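Local coordinates for NTF2-like Protein (Anabaena variabilis ATCC 29413, PDB 3DMC) that is of unknown function but belongs to the SnoaL-like branch of the NTF2-like superfamily, whose members fold into a cone around a pocket that often binds small molecules, at residues L11-Q16 / L34-E39; Q23-G28 / T65-S70. All blocks are in the same frame, centred on the assembly; numbering follows the deposited sequence.

Contact 1: residues L11-Q16 / L34-E39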
loop_
_atom_site.group_PDB
_atom_site.type_symbol
_atom_site.label_atom_id
_atom_site.label_comp_id
_atom_site.label_asym_id
_atom_site.label_seq_id
_atom_site.Cartn_x
_atom_site.Cartn_y
_atom_site.Cartn_z
ATOM N N LEU A 11 -10.082 -13.221 -4.220
ATOM C CA LEU A 11 -8.706 -13.686 -4.050
ATOM C C LEU A 11 -8.232 -14.446 -5.278
ATOM O O LEU A 11 -7.123 -14.228 -5.776
ATOM C CB LEU A 11 -8.538 -14.564 -2.813
ATOM C CG LEU A 11 -8.046 -13.940 -1.514
ATOM C CD1 LEU A 11 -7.872 -15.036 -0.482
ATOM C CD2 LEU A 11 -6.707 -13.201 -1.746
ATOM N N LYS A 12 -9.087 -15.346 -5.778
ATOM C CA LYS A 12 -8.737 -16.157 -6.918
ATOM C C LYS A 12 -8.370 -15.295 -8.123
ATOM O O LYS A 12 -7.298 -15.419 -8.721
ATOM C CB LYS A 12 -9.872 -17.119 -7.278
ATOM C CG LYS A 12 -9.468 -18.100 -8.364
ATOM C CD LYS A 12 -10.431 -19.279 -8.427
ATOM C CE LYS A 12 -10.151 -20.163 -9.634
ATOM N NZ LYS A 12 -10.461 -19.437 -10.894
ATOM N N VAL A 13 -9.280 -14.393 -8.455
ATOM C CA VAL A 13 -9.116 -13.526 -9.627
ATOM C C VAL A 13 -7.904 -12.608 -9.443
ATOM O O VAL A 13 -7.090 -12.455 -10.349
ATOM C CB VAL A 13 -10.399 -12.720 -9.931
ATOM C CG1 VAL A 13 -10.144 -11.639 -10.991
ATOM C CG2 VAL A 13 -11.479 -13.667 -10.376
ATOM N N ALA A 14 -7.791 -12.001 -8.276
ATOM C CA ALA A 14 -6.626 -11.096 -7.993
ATOM C C ALA A 14 -5.307 -11.856 -8.153
ATOM O O ALA A 14 -4.330 -11.343 -8.744
ATOM C CB ALA A 14 -6.712 -10.457 -6.575
ATOM N N HIS A 15 -5.273 -13.065 -7.611
ATOM C CA HIS A 15 -4.033 -13.859 -7.696
ATOM C C HIS A 15 -3.714 -14.153 -9.148
ATOM O O HIS A 15 -2.543 -14.180 -9.545
ATOM C CB HIS A 15 -4.069 -15.165 -6.889
ATOM C CG HIS A 15 -3.679 -15.025 -5.443
ATOM N ND1 HIS A 15 -2.373 -14.858 -5.031
ATOM C CD2 HIS A 15 -4.426 -15.048 -4.316
ATOM C CE1 HIS A 15 -2.339 -14.773 -3.711
ATOM N NE2 HIS A 15 -3.574 -14.891 -3.252
ATOM N N GLN A 16 -4.737 -14.386 -9.959
ATOM C CA GLN A 16 -4.480 -14.662 -11.376
ATOM C C GLN A 16 -3.929 -13.407 -12.012
ATOM O O GLN A 16 -2.973 -13.448 -12.764
ATOM C CB GLN A 16 -5.724 -15.126 -12.128
ATOM C CG GLN A 16 -5.429 -15.463 -13.585
ATOM C CD GLN A 16 -4.400 -16.590 -13.725
ATOM O OE1 GLN A 16 -3.221 -16.359 -14.043
ATOM N NE2 GLN A 16 -4.842 -17.810 -13.463
ATOM N N LEU A 34 -3.715 -7.382 -19.477
ATOM C CA LEU A 34 -4.670 -6.437 -20.058
ATOM C C LEU A 34 -6.014 -7.104 -20.347
ATOM O O LEU A 34 -7.081 -6.517 -20.174
ATOM C CB LEU A 34 -4.119 -5.836 -21.361
ATOM C CG LEU A 34 -2.960 -4.857 -21.234
ATOM C CD1 LEU A 34 -2.361 -4.553 -22.595
ATOM C CD2 LEU A 34 -3.402 -3.561 -20.534
ATOM N N ASP A 35 -5.932 -8.355 -20.766
ATOM C CA ASP A 35 -7.122 -9.098 -21.172
ATOM C C ASP A 35 -8.035 -9.322 -19.959
ATOM O O ASP A 35 -9.233 -9.617 -20.086
ATOM C CB ASP A 35 -6.753 -10.432 -21.830
ATOM C CG ASP A 35 -6.291 -10.271 -23.272
ATOM O OD1 ASP A 35 -6.392 -9.167 -23.838
ATOM O OD2 ASP A 35 -5.815 -11.276 -23.854
HETATM N N MSE A 36 -7.452 -9.193 -18.773
HETATM C CA MSE A 36 -8.212 -9.441 -17.556
HETATM C C MSE A 36 -8.800 -8.177 -16.989
HETATM O O MSE A 36 -9.446 -8.212 -15.941
HETATM C CB MSE A 36 -7.349 -10.097 -16.489
HETATM C CG MSE A 36 -7.345 -11.593 -16.561
HETATM SE SE MSE A 36 -6.353 -12.060 -15.024
HETATM C CE MSE A 36 -7.761 -11.952 -13.638
ATOM N N LEU A 37 -8.575 -7.066 -17.679
ATOM C CA LEU A 37 -9.066 -5.758 -17.201
ATOM C C LEU A 37 -10.425 -5.405 -17.809
ATOM O O LEU A 37 -10.688 -5.665 -18.982
ATOM C CB LEU A 37 -8.037 -4.651 -17.497
ATOM C CG LEU A 37 -6.590 -4.987 -17.143
ATOM C CD1 LEU A 37 -5.640 -3.821 -17.414
ATOM C CD2 LEU A 37 -6.517 -5.387 -15.667
ATOM N N THR A 38 -11.279 -4.811 -16.988
ATOM C CA THR A 38 -12.607 -4.357 -17.415
ATOM C C THR A 38 -12.486 -3.150 -18.348
ATOM O O THR A 38 -11.477 -2.447 -18.386
ATOM C CB THR A 38 -13.522 -3.988 -16.220
ATOM O OG1 THR A 38 -12.954 -2.883 -15.523
ATOM C CG2 THR A 38 -13.759 -5.155 -15.306
ATOM N N GLU A 39 -13.535 -2.896 -19.121
ATOM C CA GLU A 39 -13.482 -1.818 -20.092
ATOM C C GLU A 39 -13.374 -0.449 -19.420
ATOM O O GLU A 39 -12.875 0.510 -20.013
ATOM C CB GLU A 39 -14.707 -1.845 -21.024
ATOM C CG GLU A 39 -14.800 -3.116 -21.868
ATOM C CD GLU A 39 -13.517 -3.407 -22.644
ATOM O OE1 GLU A 39 -13.026 -2.517 -23.375
ATOM O OE2 GLU A 39 -12.999 -4.542 -22.526
#
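Met36, deposited as selenomethionine, bridges from a beta turn to the long N-terminal helix 9-27, meeting Val13 and Gln16 in a small, partly buried and essentially apolar contact. The arrangement belongs to the alpha+beta cone of the NTF2-like fold, in which helix 9-27 packs against the curved sheet. Residues 34-37 form a type I turn, closed by the bond from Leu37 N to Leu34 O, and the short strand 37-38 follows. Backbone bonds from Met36 and Thr38 to Ile120 tie this segment to strand 119-127, while Val13 also touches Val115 of strand 103-116. The two backbones stay well apart: the nearest CA atoms, those of Gln16 and Met36, are 8.9 Å from each other, and the long selenomethionine chain spans the gap. It runs extended as far as SE and then bends (chi3 82°), which turns the methyl group toward the helix. Val13 and Met36 lie alongside, pointing opposite ways, whereas the Gln16 chain runs roughly perpendicular to that of Met36, its CG 3.8 Å from SE. The terminal CE of Met36 lies 3.6 Å from Val13 CG1 and 3.4 Å from Val13 O.

Contact 2: residues Q23-G28 / T65-S70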
loop_
_atom_site.group_PDB
_atom_site.type_symbol
_atom_site.label_atom_id
_atom_site.label_comp_id
_atom_site.label_asym_id
_atom_site.label_seq_id
_atom_site.Cartn_x
_atom_site.Cartn_y
_atom_site.Cartn_z
ATOM N N GLN A 23 4.395 -11.657 -14.747
ATOM C CA GLN A 23 4.870 -12.034 -16.097
ATOM C C GLN A 23 5.175 -10.782 -16.952
ATOM O O GLN A 23 6.179 -10.706 -17.663
ATOM C CB GLN A 23 3.841 -12.923 -16.787
ATOM C CG GLN A 23 4.228 -13.320 -18.179
ATOM C CD GLN A 23 3.251 -14.304 -18.794
ATOM O OE1 GLN A 23 2.357 -14.810 -18.118
ATOM N NE2 GLN A 23 3.434 -14.592 -20.078
ATOM N N GLY A 24 4.325 -9.770 -16.813
ATOM C CA GLY A 24 4.498 -8.534 -17.542
ATOM C C GLY A 24 5.748 -7.822 -17.101
ATOM O O GLY A 24 6.526 -7.310 -17.902
ATOM N N LEU A 25 5.977 -7.814 -15.792
ATOM C CA LEU A 25 7.147 -7.151 -15.272
ATOM C C LEU A 25 8.405 -7.866 -15.756
ATOM O O LEU A 25 9.383 -7.238 -16.079
ATOM C CB LEU A 25 7.157 -7.167 -13.761
ATOM C CG LEU A 25 6.184 -6.178 -13.130
ATOM C CD1 LEU A 25 6.308 -6.335 -11.609
ATOM C CD2 LEU A 25 6.555 -4.753 -13.568
ATOM N N ALA A 26 8.371 -9.194 -15.761
ATOM C CA ALA A 26 9.602 -9.983 -16.031
ATOM C C ALA A 26 9.922 -10.003 -17.512
ATOM O O ALA A 26 11.066 -10.147 -17.914
ATOM C CB ALA A 26 9.469 -11.422 -15.518
ATOM N N THR A 27 8.890 -9.886 -18.325
ATOM C CA THR A 27 9.004 -10.167 -19.779
ATOM C C THR A 27 8.618 -9.024 -20.716
ATOM O O THR A 27 8.996 -9.017 -21.884
ATOM C CB THR A 27 8.141 -11.382 -20.208
ATOM O OG1 THR A 27 6.757 -11.038 -20.166
ATOM C CG2 THR A 27 8.443 -12.616 -19.354
ATOM N N GLY A 28 7.836 -8.093 -20.204
ATOM C CA GLY A 28 7.379 -6.924 -20.945
ATOM C C GLY A 28 6.195 -7.240 -21.839
ATOM O O GLY A 28 5.740 -6.433 -22.642
ATOM N N THR A 65 3.505 -0.531 -20.993
ATOM C CA THR A 65 4.580 -0.488 -21.975
ATOM C C THR A 65 5.712 0.434 -21.521
ATOM O O THR A 65 6.900 0.131 -21.657
ATOM C CB THR A 65 4.069 -0.030 -23.351
ATOM O OG1 THR A 65 3.077 -0.958 -23.808
ATOM C CG2 THR A 65 5.199 0.043 -24.327
ATOM N N TYR A 66 5.292 1.533 -20.926
ATOM C CA TYR A 66 6.187 2.567 -20.414
ATOM C C TYR A 66 6.998 2.005 -19.273
ATOM O O TYR A 66 8.193 2.248 -19.155
ATOM C CB TYR A 66 5.386 3.792 -19.950
ATOM C CG TYR A 66 6.217 4.815 -19.203
ATOM C CD1 TYR A 66 7.227 5.517 -19.854
ATOM C CD2 TYR A 66 6.000 5.078 -17.856
ATOM C CE1 TYR A 66 8.004 6.452 -19.188
ATOM C CE2 TYR A 66 6.762 6.021 -17.179
ATOM C CZ TYR A 66 7.766 6.703 -17.849
ATOM O OH TYR A 66 8.547 7.638 -17.193
ATOM N N VAL A 67 6.323 1.248 -18.430
ATOM C CA VAL A 67 6.986 0.664 -17.244
ATOM C C VAL A 67 8.125 -0.212 -17.725
ATOM O O VAL A 67 9.241 -0.148 -17.216
ATOM C CB VAL A 67 6.009 -0.133 -16.368
ATOM C CG1 VAL A 67 6.798 -1.104 -15.429
ATOM C CG2 VAL A 67 5.096 0.831 -15.587
ATOM N N SER A 68 7.835 -1.042 -18.721
ATOM C CA SER A 68 8.799 -2.047 -19.200
ATOM C C SER A 68 9.896 -1.492 -20.136
ATOM O O SER A 68 10.943 -2.096 -20.305
ATOM C CB SER A 68 8.084 -3.207 -19.900
ATOM O OG SER A 68 7.356 -3.994 -18.969
ATOM N N GLU A 69 9.657 -0.323 -20.713
ATOM C CA GLU A 69 10.535 0.176 -21.782
ATOM C C GLU A 69 12.000 0.310 -21.368
ATOM O O GLU A 69 12.899 0.126 -22.192
ATOM C CB GLU A 69 10.034 1.513 -22.354
ATOM C CG GLU A 69 10.382 2.694 -21.484
ATOM C CD GLU A 69 10.091 4.015 -22.180
ATOM O OE1 GLU A 69 9.266 3.995 -23.120
ATOM O OE2 GLU A 69 10.671 5.059 -21.803
ATOM N N SER A 70 12.251 0.626 -20.108
ATOM C CA SER A 70 13.634 0.895 -19.664
ATOM C C SER A 70 14.205 -0.233 -18.827
ATOM O O SER A 70 15.374 -0.232 -18.437
ATOM C CB SER A 70 13.744 2.233 -18.932
ATOM O OG SER A 70 13.529 3.305 -19.840
HETATM O O HOH W 1 9.395 -5.097 -17.847
#
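Ser68 faces Gly28 and Gly24 where the C-terminal ends of helices 9-27 and 57-69 come together, a helix-to-helix contact of the NTF2-like fold made partly through water. No direct hydrogen bond joins the two segments.

The close approach is of van der Waals kind. Gly28, the first residue beyond helix 9-27 and one with positive phi (81°), presents bare backbone, and its CA lies 5.4 Å from the CA of Ser68. Ser68 OG comes to 3.5 Å from Gly28 CA and 3.6 Å from Gly24 O, while Ser68 CB packs beside the same Gly28 carbon.

The polar link is a water that donates to Leu25 O at 2.8 Å and is hydrogen-bonded to Ser68 OG at 2.6 Å. Ser68 OG also pairs directly with the indole NE1 of Trp30, just past the helix end, so this one hydroxyl reaches the last turn of helix 9-27 through the water and the chain that follows it without an intermediary.

The apolar part is slight: Leu25 CD2 and Val67 CG1 stand 4.1 Å apart. The CB of Leu25 points away from 65-70, and the branch brings CD2 back to Val67. Leu25 also touches Ile75 and Trp30, and its side chain is about 4 Å from a bound acetate, probably from the crystallisation liquor.

The absence of a side chain at Gly28 is consistent with the close approach, and water and indole satisfy the serine hydroxyl, so the helix ends are joined by polar bridging more than by extended apolar packing.

Both contacts use helix 9-27, contact 1 near its start and contact 2 at its C-terminal end, with centres about 18 Å apart and nearest atoms about 7 Å apart. Both are partly buried and of similar size, and neither has a direct hydrogen bond across its segments. Contact 1 runs from buried Val13 to exposed Gln16; in contact 2 Gly24 and Leu25 are buried and no touching residue is fully exposed. Contact 1 sets the helix against a turn leading into a short strand, and one long selenomethionine side chain does the reaching. Contact 2 sets helix against helix, the backbones far closer, with glycine and serine at its closest point, Leu25 and Val67 beside them, and a water making the polar link.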